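Long-range contacts in porin protein associated with imipenem resistance (Acinetobacter baumannii, PDB 4FUV), which forms an eight-stranded beta-barrel in the outer membrane, is associated with imipenem resistance and probably takes part in ornithine and imipenem transport: residues 24-34 against 45-53; 64-75 against 103-114. All coordinates share one frame; numbering follows the deposited sequence.

Contact 1 (24-34 against 45-53); sequences EVGTTGYGGAL and ALGYNGGDI. With C8E ((hydroxyethyloxy)tri(ethyloxy)octane), chain F; C8E ((hydroxyethyloxy)tri(ethyloxy)octane), chain C; C8E ((hydroxyethyloxy)tri(ethyloxy)octane), chain D.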
loop_
_atom_site.group_PDB
_atom_site.type_symbol
_atom_site.label_atom_id
_atom_site.label_comp_id
_atom_site.label_asym_id
_atom_site.label_seq_id
_atom_site.Cartn_x
_atom_site.Cartn_y
_atom_site.Cartn_z
ATOM N N GLU A 24 -27.303 -9.966 10.495
ATOM C CA GLU A 24 -26.038 -9.970 9.791
ATOM C C GLU A 24 -26.019 -8.976 8.642
ATOM O O GLU A 24 -27.059 -8.615 8.083
ATOM C CB GLU A 24 -25.716 -11.384 9.283
ATOM C CG GLU A 24 -26.656 -11.893 8.171
ATOM C CD GLU A 24 -26.822 -13.416 8.182
ATOM O OE1 GLU A 24 -26.649 -14.037 9.257
ATOM O OE2 GLU A 24 -27.115 -13.997 7.120
ATOM N N VAL A 25 -24.813 -8.537 8.314
ATOM C CA VAL A 25 -24.556 -7.645 7.202
ATOM C C VAL A 25 -23.318 -8.179 6.483
ATOM O O VAL A 25 -22.317 -8.548 7.112
ATOM C CB VAL A 25 -24.346 -6.187 7.682
ATOM C CG1 VAL A 25 -23.254 -6.103 8.759
ATOM C CG2 VAL A 25 -24.036 -5.275 6.526
ATOM N N GLY A 26 -23.398 -8.275 5.165
ATOM C CA GLY A 26 -22.257 -8.767 4.420
ATOM C C GLY A 26 -22.310 -8.462 2.942
ATOM O O GLY A 26 -23.139 -7.668 2.481
ATOM N N THR A 27 -21.439 -9.122 2.187
ATOM C CA THR A 27 -21.273 -8.809 0.773
ATOM C C THR A 27 -22.438 -9.274 -0.114
ATOM O O THR A 27 -22.554 -8.853 -1.277
ATOM C CB THR A 27 -19.933 -9.357 0.231
ATOM O OG1 THR A 27 -19.886 -10.778 0.386
ATOM C CG2 THR A 27 -18.753 -8.735 0.980
ATOM N N THR A 28 -23.299 -10.136 0.424
ATOM C CA THR A 28 -24.510 -10.527 -0.296
ATOM C C THR A 28 -25.761 -9.885 0.308
ATOM O O THR A 28 -26.876 -10.370 0.128
ATOM C CB THR A 28 -24.691 -12.052 -0.368
ATOM O OG1 THR A 28 -24.644 -12.609 0.951
ATOM C CG2 THR A 28 -23.608 -12.685 -1.240
ATOM N N GLY A 29 -25.559 -8.783 1.018
ATOM C CA GLY A 29 -26.658 -8.032 1.588
ATOM C C GLY A 29 -26.760 -8.204 3.093
ATOM O O GLY A 29 -25.899 -8.816 3.744
ATOM N N TYR A 30 -27.832 -7.656 3.642
ATOM C CA TYR A 30 -28.086 -7.707 5.065
ATOM C C TYR A 30 -29.383 -8.449 5.335
ATOM O O TYR A 30 -30.232 -8.598 4.456
ATOM C CB TYR A 30 -28.120 -6.300 5.675
ATOM C CG TYR A 30 -29.093 -5.360 5.011
ATOM C CD1 TYR A 30 -28.783 -4.739 3.801
ATOM C CD2 TYR A 30 -30.323 -5.080 5.594
ATOM C CE1 TYR A 30 -29.681 -3.871 3.186
ATOM C CE2 TYR A 30 -31.230 -4.210 4.986
ATOM C CZ TYR A 30 -30.904 -3.613 3.786
ATOM O OH TYR A 30 -31.798 -2.754 3.183
ATOM N N GLY A 31 -29.520 -8.926 6.561
ATOM C CA GLY A 31 -30.712 -9.641 6.961
ATOM C C GLY A 31 -30.408 -10.437 8.208
ATOM O O GLY A 31 -29.836 -9.912 9.167
ATOM N N GLY A 32 -30.783 -11.709 8.195
ATOM C CA GLY A 32 -30.470 -12.579 9.311
ATOM C C GLY A 32 -30.994 -13.978 9.105
ATOM O O GLY A 32 -31.426 -14.326 8.010
ATOM N N ALA A 33 -30.976 -14.764 10.174
ATOM C CA ALA A 33 -31.332 -16.175 10.102
ATOM C C ALA A 33 -31.956 -16.662 11.401
ATOM O O ALA A 33 -31.724 -16.093 12.470
ATOM C CB ALA A 33 -30.086 -17.044 9.749
ATOM N N LEU A 34 -32.755 -17.718 11.289
ATOM C CA LEU A 34 -33.242 -18.466 12.449
ATOM C C LEU A 34 -32.256 -19.605 12.620
ATOM O O LEU A 34 -31.724 -20.119 11.617
ATOM C CB LEU A 34 -34.626 -19.034 12.131
ATOM C CG LEU A 34 -35.831 -18.785 13.033
ATOM C CD1 LEU A 34 -35.747 -17.441 13.719
ATOM C CD2 LEU A 34 -37.093 -18.896 12.197
ATOM N N ALA A 45 -28.913 -23.132 10.010
ATOM C CA ALA A 45 -29.250 -21.722 9.847
ATOM C C ALA A 45 -30.097 -21.498 8.599
ATOM O O ALA A 45 -29.708 -21.868 7.486
ATOM C CB ALA A 45 -27.969 -20.863 9.770
ATOM N N LEU A 46 -31.257 -20.878 8.786
ATOM C CA LEU A 46 -32.121 -20.519 7.677
ATOM C C LEU A 46 -32.222 -19.010 7.638
ATOM O O LEU A 46 -32.773 -18.393 8.557
ATOM C CB LEU A 46 -33.516 -21.116 7.862
ATOM C CG LEU A 46 -34.597 -20.695 6.861
ATOM C CD1 LEU A 46 -34.315 -21.232 5.468
ATOM C CD2 LEU A 46 -35.971 -21.149 7.340
ATOM N N GLY A 47 -31.719 -18.413 6.563
ATOM C CA GLY A 47 -31.560 -16.974 6.523
ATOM C C GLY A 47 -32.014 -16.268 5.264
ATOM O O GLY A 47 -32.268 -16.885 4.233
ATOM N N TYR A 48 -32.126 -14.951 5.372
ATOM C CA TYR A 48 -32.379 -14.100 4.233
ATOM C C TYR A 48 -31.366 -12.981 4.226
ATOM O O TYR A 48 -31.114 -12.357 5.256
ATOM C CB TYR A 48 -33.784 -13.500 4.283
ATOM C CG TYR A 48 -34.053 -12.526 3.143
ATOM C CD1 TYR A 48 -34.424 -12.985 1.889
ATOM C CD2 TYR A 48 -33.930 -11.151 3.327
ATOM C CE1 TYR A 48 -34.679 -12.093 0.837
ATOM C CE2 TYR A 48 -34.171 -10.252 2.285
ATOM C CZ TYR A 48 -34.542 -10.733 1.037
ATOM O OH TYR A 48 -34.800 -9.851 -0.003
ATOM N N ASN A 49 -30.792 -12.729 3.058
ATOM C CA ASN A 49 -29.929 -11.575 2.851
ATOM C C ASN A 49 -30.494 -10.828 1.653
ATOM O O ASN A 49 -30.620 -11.383 0.551
ATOM C CB ASN A 49 -28.489 -11.962 2.508
ATOM C CG ASN A 49 -27.744 -12.636 3.655
ATOM O OD1 ASN A 49 -26.771 -13.339 3.407
ATOM N ND2 ASN A 49 -28.186 -12.428 4.900
ATOM N N GLY A 50 -30.804 -9.568 1.862
ATOM C CA GLY A 50 -31.382 -8.769 0.802
ATOM C C GLY A 50 -30.996 -7.332 0.993
ATOM O O GLY A 50 -29.973 -7.032 1.611
ATOM N N GLY A 51 -31.833 -6.443 0.472
ATOM C CA GLY A 51 -31.565 -5.027 0.522
ATOM C C GLY A 51 -30.989 -4.565 -0.796
ATOM O O GLY A 51 -30.929 -5.332 -1.763
ATOM N N ASP A 52 -30.585 -3.301 -0.835
ATOM C CA ASP A 52 -29.835 -2.762 -1.959
ATOM C C ASP A 52 -29.166 -1.438 -1.612
ATOM O O ASP A 52 -29.832 -0.478 -1.215
ATOM C CB ASP A 52 -30.690 -2.647 -3.229
ATOM C CG ASP A 52 -31.829 -1.670 -3.089
ATOM O OD1 ASP A 52 -32.449 -1.627 -2.008
ATOM O OD2 ASP A 52 -32.103 -0.948 -4.075
ATOM N N ILE A 53 -27.845 -1.399 -1.758
ATOM C CA ILE A 53 -27.069 -0.220 -1.402
ATOM C C ILE A 53 -26.481 0.490 -2.623
ATOM O O ILE A 53 -26.248 -0.123 -3.667
ATOM C CB ILE A 53 -25.944 -0.557 -0.391
ATOM C CG1 ILE A 53 -24.575 -0.622 -1.074
ATOM C CG2 ILE A 53 -26.256 -1.857 0.338
ATOM C CD1 ILE A 53 -24.295 -1.928 -1.784
HETATM C C4 C8E F . -18.075 -8.212 15.257
HETATM C C5 C8E F . -19.351 -8.298 14.430
HETATM C C6 C8E F . -20.492 -7.534 15.097
HETATM C C7 C8E F . -21.372 -6.855 14.052
HETATM O O9 C8E F . -25.826 -6.624 12.058
HETATM C C10 C8E F . -26.839 -5.641 12.037
HETATM C C11 C8E F . -27.457 -5.567 10.641
HETATM O O12 C8E F . -28.719 -6.209 10.587
HETATM C C13 C8E F . -29.570 -5.637 9.616
HETATM C C14 C8E F . -31.027 -5.890 9.978
HETATM C C16 C8E F . -33.167 -6.953 7.167
HETATM C C17 C8E F . -33.796 -8.050 6.314
HETATM O O18 C8E F . -34.676 -7.467 5.378
HETATM C C19 C8E F . -34.014 -6.621 4.467
HETATM C C20 C8E F . -34.974 -6.228 3.348
HETATM O O21 C8E F . -34.955 -4.825 3.212
HETATM C C1 C8E C . -36.180 -16.748 7.560
HETATM C C2 C8E C . -36.087 -16.905 6.043
HETATM C C3 C8E C . -37.300 -16.297 5.348
HETATM C C4 C8E C . -37.339 -16.607 3.853
HETATM C C5 C8E C . -37.413 -15.332 3.023
HETATM C C6 C8E C . -38.274 -15.462 1.768
HETATM C C7 C8E C . -37.705 -14.606 0.637
HETATM C C8 C8E C . -38.502 -14.763 -0.653
HETATM O O9 C8E C . -37.744 -14.311 -1.755
HETATM C C10 C8E C . -37.165 -15.367 -2.490
HETATM C C1 C8E D . -15.058 -10.083 8.165
HETATM C C2 C8E D . -15.366 -11.268 7.257
HETATM C C3 C8E D . -14.989 -10.938 5.818
HETATM C C5 C8E D . -15.208 -11.785 1.368
HETATM C C6 C8E D . -15.099 -12.029 -0.133
HETATM C C7 C8E D . -15.131 -10.727 -0.933
HETATM C C8 C8E D . -16.536 -10.319 -1.369
HETATM O O9 C8E D . -16.574 -9.973 -2.742
HETATM C C10 C8E D . -17.894 -9.978 -3.251
HETATM C C11 C8E D . -17.977 -9.290 -4.613
HETATM O O12 C8E D . -17.926 -10.256 -5.640
HETATM C C13 C8E D . -18.592 -9.884 -6.829
HETATM C C14 C8E D . -18.487 -11.063 -7.786
HETATM O O15 C8E D . -17.393 -11.840 -7.342
HETATM C C16 C8E D . -16.432 -12.130 -8.335
HETATM C C17 C8E D . -15.597 -13.323 -7.887
HETATM O O18 C8E D . -14.246 -12.934 -7.807
HETATM O O HOH W 1 -26.494 -14.801 1.149
#
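Asn-49 bonds past the adjacent strand: its amide crosses over the glycine-rich strand 29-34 and reaches Glu-24 on the strand beyond. The bond from Asn-49 ND2 to Glu-24 OE2 is 2.9 Å long and nearly straight (167°), lies close to the amide plane and uses the anti lone pair of the carboxylate, turned 61° from the amide. Gly-31, with no side chain, lets its CA come within 3.2 Å of Tyr-48 O. Asn-49 ND2 also donates to that oxygen from above its carbonyl plane, and a water spans Asn-49 OD1 (2.7 Å) and Thr-28 OG1 (2.9 Å). Lys-218 bonds both Asn-49 OD1 and Glu-24 OE2, and Tyr-76 shares OE2, cross-tying this buried polar cluster. Strands 29-34 and 45-53 form a hairpin of the antiparallel beta-barrel wall, with backbone bonds at Tyr-30/Gly-50, Gly-32/Tyr-48 and Leu-34/Leu-46; the cluster lies on the side away from Tyr-48 and its detergent. With CG between its backbone N and carbonyl carbon (chi1 55°), Tyr-30 turns one ring face to Gly-50 O, which stands 3.3 Å above the ring plane, offset toward the rim. Tyr-30 CE1 lies 3.5 Å from Gly-51 CA, and Tyr-30 CE2 3.7 Å from C19 of the C8E of chain F.

Contact 2 (64-75 against 103-114); sequences STYDLDMDNNNV and YLDNDYDLTRNV. With C8E ((hydroxyethyloxy)tri(ethyloxy)octane), chain C.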
loop_
_atom_site.group_PDB
_atom_site.type_symbol
_atom_site.label_atom_id
_atom_site.label_comp_id
_atom_site.label_asym_id
_atom_site.label_seq_id
_atom_site.Cartn_x
_atom_site.Cartn_y
_atom_site.Cartn_z
ATOM N N SER A 64 -9.470 8.167 -10.949
ATOM C CA SER A 64 -10.733 7.471 -11.173
ATOM C C SER A 64 -11.678 7.580 -9.986
ATOM O O SER A 64 -11.259 7.629 -8.826
ATOM C CB SER A 64 -10.528 5.994 -11.516
ATOM O OG SER A 64 -10.078 5.815 -12.845
ATOM N N THR A 65 -12.963 7.592 -10.303
ATOM C CA THR A 65 -14.018 7.553 -9.315
ATOM C C THR A 65 -14.850 6.303 -9.582
ATOM O O THR A 65 -15.054 5.920 -10.739
ATOM C CB THR A 65 -14.872 8.832 -9.415
ATOM O OG1 THR A 65 -14.440 9.761 -8.417
ATOM C CG2 THR A 65 -16.342 8.537 -9.231
ATOM N N TYR A 66 -15.300 5.647 -8.517
ATOM C CA TYR A 66 -16.130 4.458 -8.655
ATOM C C TYR A 66 -17.513 4.676 -8.046
ATOM O O TYR A 66 -17.656 5.376 -7.046
ATOM C CB TYR A 66 -15.438 3.246 -8.031
ATOM C CG TYR A 66 -14.137 2.889 -8.719
ATOM C CD1 TYR A 66 -12.955 3.537 -8.389
ATOM C CD2 TYR A 66 -14.096 1.914 -9.712
ATOM C CE1 TYR A 66 -11.768 3.219 -9.013
ATOM C CE2 TYR A 66 -12.912 1.585 -10.339
ATOM C CZ TYR A 66 -11.750 2.249 -9.991
ATOM O OH TYR A 66 -10.561 1.941 -10.617
ATOM N N ASP A 67 -18.527 4.093 -8.679
ATOM C CA ASP A 67 -19.891 4.113 -8.169
ATOM C C ASP A 67 -20.413 2.682 -8.180
ATOM O O ASP A 67 -20.388 2.016 -9.216
ATOM C CB ASP A 67 -20.796 5.001 -9.038
ATOM C CG ASP A 67 -20.305 6.440 -9.132
ATOM O OD1 ASP A 67 -19.705 6.939 -8.156
ATOM O OD2 ASP A 67 -20.524 7.077 -10.192
ATOM N N LEU A 68 -20.888 2.208 -7.032
ATOM C CA LEU A 68 -21.349 0.827 -6.906
ATOM C C LEU A 68 -22.821 0.746 -6.485
ATOM O O LEU A 68 -23.219 1.286 -5.449
ATOM C CB LEU A 68 -20.488 0.082 -5.889
ATOM C CG LEU A 68 -20.313 -1.444 -5.936
ATOM C CD1 LEU A 68 -19.466 -1.880 -4.761
ATOM C CD2 LEU A 68 -21.621 -2.212 -5.937
ATOM N N ASP A 69 -23.620 0.062 -7.296
ATOM C CA ASP A 69 -24.971 -0.313 -6.908
ATOM C C ASP A 69 -25.026 -1.828 -6.746
ATOM O O ASP A 69 -24.396 -2.576 -7.502
ATOM C CB ASP A 69 -25.998 0.159 -7.940
ATOM C CG ASP A 69 -26.113 1.673 -7.998
ATOM O OD1 ASP A 69 -25.947 2.321 -6.943
ATOM O OD2 ASP A 69 -26.365 2.218 -9.096
ATOM N N MET A 70 -25.763 -2.281 -5.740
ATOM C CA MET A 70 -25.885 -3.706 -5.489
ATOM C C MET A 70 -27.282 -4.024 -4.979
ATOM O O MET A 70 -27.786 -3.371 -4.073
ATOM C CB MET A 70 -24.824 -4.174 -4.495
ATOM C CG MET A 70 -24.932 -5.648 -4.115
ATOM S SD MET A 70 -23.641 -6.220 -2.986
ATOM C CE MET A 70 -24.242 -5.624 -1.398
ATOM N N ASP A 71 -27.903 -5.040 -5.564
ATOM C CA ASP A 71 -29.231 -5.464 -5.150
ATOM C C ASP A 71 -29.183 -6.960 -4.856
ATOM O O ASP A 71 -28.729 -7.743 -5.686
ATOM C CB ASP A 71 -30.247 -5.147 -6.252
ATOM C CG ASP A 71 -31.674 -5.437 -5.840
ATOM O OD1 ASP A 71 -31.940 -5.574 -4.626
ATOM O OD2 ASP A 71 -32.537 -5.523 -6.738
ATOM N N ASN A 72 -29.636 -7.348 -3.668
ATOM C CA ASN A 72 -29.569 -8.743 -3.239
ATOM C C ASN A 72 -30.942 -9.293 -2.843
ATOM O O ASN A 72 -31.814 -8.557 -2.368
ATOM C CB ASN A 72 -28.571 -8.917 -2.082
ATOM C CG ASN A 72 -27.287 -8.112 -2.278
ATOM O OD1 ASN A 72 -27.219 -6.930 -1.927
ATOM N ND2 ASN A 72 -26.262 -8.754 -2.828
ATOM N N ASN A 73 -31.123 -10.593 -3.044
ATOM C CA ASN A 73 -32.375 -11.261 -2.720
ATOM C C ASN A 73 -32.093 -12.745 -2.593
ATOM O O ASN A 73 -32.407 -13.533 -3.482
ATOM C CB ASN A 73 -33.429 -10.999 -3.802
ATOM C CG ASN A 73 -34.828 -11.419 -3.368
ATOM O OD1 ASN A 73 -35.218 -11.246 -2.209
ATOM N ND2 ASN A 73 -35.585 -11.981 -4.296
ATOM N N ASN A 74 -31.485 -13.113 -1.475
ATOM C CA ASN A 74 -30.987 -14.459 -1.276
ATOM C C ASN A 74 -31.654 -15.145 -0.086
ATOM O O ASN A 74 -31.851 -14.521 0.960
ATOM C CB ASN A 74 -29.490 -14.379 -1.034
ATOM C CG ASN A 74 -28.780 -13.586 -2.110
ATOM O OD1 ASN A 74 -28.874 -13.907 -3.293
ATOM N ND2 ASN A 74 -28.081 -12.536 -1.707
ATOM N N VAL A 75 -32.007 -16.417 -0.262
ATOM C CA VAL A 75 -32.484 -17.259 0.836
ATOM C C VAL A 75 -31.527 -18.434 0.980
ATOM O O VAL A 75 -31.229 -19.110 -0.004
ATOM C CB VAL A 75 -33.887 -17.849 0.556
ATOM C CG1 VAL A 75 -34.328 -18.751 1.710
ATOM C CG2 VAL A 75 -34.897 -16.756 0.313
ATOM N N TYR A 103 -30.947 -20.022 -2.687
ATOM C CA TYR A 103 -31.508 -19.329 -3.818
ATOM C C TYR A 103 -30.777 -18.000 -3.867
ATOM O O TYR A 103 -30.734 -17.288 -2.870
ATOM C CB TYR A 103 -33.006 -19.094 -3.587
ATOM C CG TYR A 103 -33.629 -18.172 -4.593
ATOM C CD1 TYR A 103 -33.635 -16.789 -4.397
ATOM C CD2 TYR A 103 -34.208 -18.677 -5.752
ATOM C CE1 TYR A 103 -34.211 -15.938 -5.336
ATOM C CE2 TYR A 103 -34.793 -17.836 -6.683
ATOM C CZ TYR A 103 -34.787 -16.474 -6.476
ATOM O OH TYR A 103 -35.365 -15.645 -7.416
ATOM N N LEU A 104 -30.212 -17.661 -5.022
ATOM C CA LEU A 104 -29.419 -16.451 -5.168
ATOM C C LEU A 104 -30.003 -15.519 -6.224
ATOM O O LEU A 104 -30.466 -15.970 -7.260
ATOM C CB LEU A 104 -27.988 -16.817 -5.581
ATOM C CG LEU A 104 -27.240 -17.627 -4.523
ATOM C CD1 LEU A 104 -25.935 -18.101 -5.119
ATOM C CD2 LEU A 104 -26.999 -16.746 -3.308
ATOM N N ASP A 105 -29.957 -14.219 -5.960
ATOM C CA ASP A 105 -30.324 -13.204 -6.951
ATOM C C ASP A 105 -29.574 -11.946 -6.558
ATOM O O ASP A 105 -29.977 -11.234 -5.637
ATOM C CB ASP A 105 -31.848 -12.966 -6.977
ATOM C CG ASP A 105 -32.281 -11.946 -8.027
ATOM O OD1 ASP A 105 -31.433 -11.291 -8.664
ATOM O OD2 ASP A 105 -33.499 -11.780 -8.208
ATOM N N ASN A 106 -28.468 -11.690 -7.249
ATOM C CA ASN A 106 -27.591 -10.577 -6.908
ATOM C C ASN A 106 -27.206 -9.775 -8.150
ATOM O O ASN A 106 -26.652 -10.322 -9.098
ATOM C CB ASN A 106 -26.328 -11.095 -6.209
ATOM C CG ASN A 106 -26.641 -11.866 -4.924
ATOM O OD1 ASN A 106 -26.760 -11.278 -3.846
ATOM N ND2 ASN A 106 -26.769 -13.187 -5.039
ATOM N N ASP A 107 -27.513 -8.484 -8.147
ATOM C CA ASP A 107 -27.105 -7.617 -9.239
ATOM C C ASP A 107 -26.055 -6.629 -8.772
ATOM O O ASP A 107 -26.228 -5.948 -7.761
ATOM C CB ASP A 107 -28.306 -6.859 -9.802
ATOM C CG ASP A 107 -29.401 -7.785 -10.281
ATOM O OD1 ASP A 107 -29.084 -8.893 -10.760
ATOM O OD2 ASP A 107 -30.584 -7.405 -10.176
ATOM N N TYR A 108 -24.962 -6.565 -9.520
ATOM C CA TYR A 108 -23.935 -5.559 -9.313
ATOM C C TYR A 108 -23.894 -4.611 -10.522
ATOM O O TYR A 108 -23.982 -5.044 -11.672
ATOM C CB TYR A 108 -22.586 -6.240 -9.088
ATOM C CG TYR A 108 -22.609 -7.242 -7.952
ATOM C CD1 TYR A 108 -23.002 -8.564 -8.157
ATOM C CD2 TYR A 108 -22.261 -6.863 -6.664
ATOM C CE1 TYR A 108 -23.027 -9.487 -7.094
ATOM C CE2 TYR A 108 -22.291 -7.765 -5.614
ATOM C CZ TYR A 108 -22.676 -9.075 -5.829
ATOM O OH TYR A 108 -22.700 -9.959 -4.760
ATOM N N ASP A 109 -23.798 -3.314 -10.254
ATOM C CA ASP A 109 -23.657 -2.313 -11.302
ATOM C C ASP A 109 -22.541 -1.351 -10.908
ATOM O O ASP A 109 -22.764 -0.412 -10.142
ATOM C CB ASP A 109 -24.972 -1.556 -11.509
ATOM C CG ASP A 109 -24.872 -0.485 -12.589
ATOM O OD1 ASP A 109 -24.469 0.656 -12.270
ATOM O OD2 ASP A 109 -25.195 -0.779 -13.761
ATOM N N LEU A 110 -21.337 -1.607 -11.420
ATOM C CA LEU A 110 -20.152 -0.818 -11.097
ATOM C C LEU A 110 -19.777 0.137 -12.230
ATOM O O LEU A 110 -19.678 -0.269 -13.384
ATOM C CB LEU A 110 -18.974 -1.741 -10.821
ATOM C CG LEU A 110 -17.640 -1.037 -10.598
ATOM C CD1 LEU A 110 -17.654 -0.252 -9.293
ATOM C CD2 LEU A 110 -16.507 -2.041 -10.616
ATOM N N THR A 111 -19.554 1.403 -11.894
ATOM C CA THR A 111 -19.166 2.403 -12.885
ATOM C C THR A 111 -17.853 3.080 -12.509
ATOM O O THR A 111 -17.719 3.635 -11.419
ATOM C CB THR A 111 -20.236 3.468 -13.018
ATOM O OG1 THR A 111 -21.414 2.880 -13.574
ATOM C CG2 THR A 111 -19.758 4.587 -13.922
ATOM N N ARG A 112 -16.874 3.016 -13.402
ATOM C CA ARG A 112 -15.619 3.724 -13.189
ATOM C C ARG A 112 -15.558 4.972 -14.066
ATOM O O ARG A 112 -15.668 4.890 -15.288
ATOM C CB ARG A 112 -14.423 2.812 -13.466
ATOM C CG ARG A 112 -13.082 3.545 -13.566
ATOM C CD ARG A 112 -11.956 2.558 -13.848
ATOM N NE ARG A 112 -10.643 3.099 -13.499
ATOM C CZ ARG A 112 -9.527 2.374 -13.437
ATOM N NH1 ARG A 112 -9.561 1.071 -13.697
ATOM N NH2 ARG A 112 -8.376 2.949 -13.108
ATOM N N ASN A 113 -15.385 6.124 -13.429
ATOM C CA ASN A 113 -15.228 7.386 -14.137
ATOM C C ASN A 113 -13.768 7.826 -14.137
ATOM O O ASN A 113 -13.196 8.118 -13.090
ATOM C CB ASN A 113 -16.114 8.467 -13.510
ATOM C CG ASN A 113 -17.534 7.983 -13.270
ATOM O OD1 ASN A 113 -17.961 7.799 -12.119
ATOM N ND2 ASN A 113 -18.269 7.753 -14.353
ATOM N N VAL A 114 -13.164 7.867 -15.315
ATOM C CA VAL A 114 -11.752 8.211 -15.422
ATOM C C VAL A 114 -11.588 9.671 -15.841
ATOM O O VAL A 114 -12.098 10.072 -16.883
ATOM C CB VAL A 114 -11.042 7.270 -16.423
ATOM C CG1 VAL A 114 -9.552 7.591 -16.528
ATOM C CG2 VAL A 114 -11.255 5.817 -16.011
HETATM C C1 C8E C . -36.180 -16.748 7.560
HETATM C C2 C8E C . -36.087 -16.905 6.043
HETATM C C3 C8E C . -37.300 -16.297 5.348
HETATM C C4 C8E C . -37.339 -16.607 3.853
HETATM C C5 C8E C . -37.413 -15.332 3.023
HETATM C C6 C8E C . -38.274 -15.462 1.768
HETATM C C7 C8E C . -37.705 -14.606 0.637
HETATM C C8 C8E C . -38.502 -14.763 -0.653
HETATM O O9 C8E C . -37.744 -14.311 -1.755
HETATM C C10 C8E C . -37.165 -15.367 -2.490
HETATM O O HOH W 2 -7.592 6.138 -13.191
#
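Arg-112 runs out extended to NE, its CG anti to the backbone N (chi1 167°), and Ser-64 sets OG beside its own N (chi1 -76°), so that Arg-112 NE meets Ser-64 OG at 2.9 Å, exactly in the guanidinium plane. Tyr-66 lies alongside the arginine, with ring and guanidinium planes 40° apart. Its OH stands 3.0 Å above the centre of one guanidinium face, where no N-H points at it. Farther along the same face of the sheet, Met-70 SD approaches Tyr-108 CE2 obliquely at 3.3 Å, a Met-aromatic contact. These strands, 64-75 and 103-114, form a long antiparallel pair of the beta-barrel, with paired backbone bonds at every second residue from Thr-65/Asn-113 to Asp-71/Asp-107. At Asn-73 the ladder is disturbed: Asn-73 N bonds Asp-105 O only weakly, and Asp-105 N turns to the side chain of Asn-74, reaching OD1 at 2.9 Å; the paired bonds resume at Val-75/Tyr-103. Asn-106 OD1 is gripped twice, by Asn-72 ND2 (2.8 Å) and Asn-74 ND2 (2.8 Å), a shared acceptor for buried asparagines. On the other face Asp-69 OD2 lies 4.0 Å from Asp-109 OD1, two like charges side by side; Asp-69 OD1 is bonded to Ser-54.

How the contacts relate
The two contacts are seams of the barrel wall separated by one further seam, where strand 42-56 pairs with strand 64-81. There Asn-49 O lies 2.8 Å from Asn-74 N and Tyr-48 OH 2.6 Å from Asn-73 OD1, both probable hydrogen bonds. Both contacts are partly buried, contact 1 the more so (nine of sixteen touching residues against six of twenty-four), yet contact 2 buries 1151 Å² against 579 Å², reflecting its longer pairing and, probably, the many glycines of contact 1. Contact 1 gathers its side-chain polar bonding in one charged, water-linked cluster beside its backbone ladder; contact 2 carries asparagines, aromatics, Met-70 and Arg-112 on one face and most of its aspartates on the other.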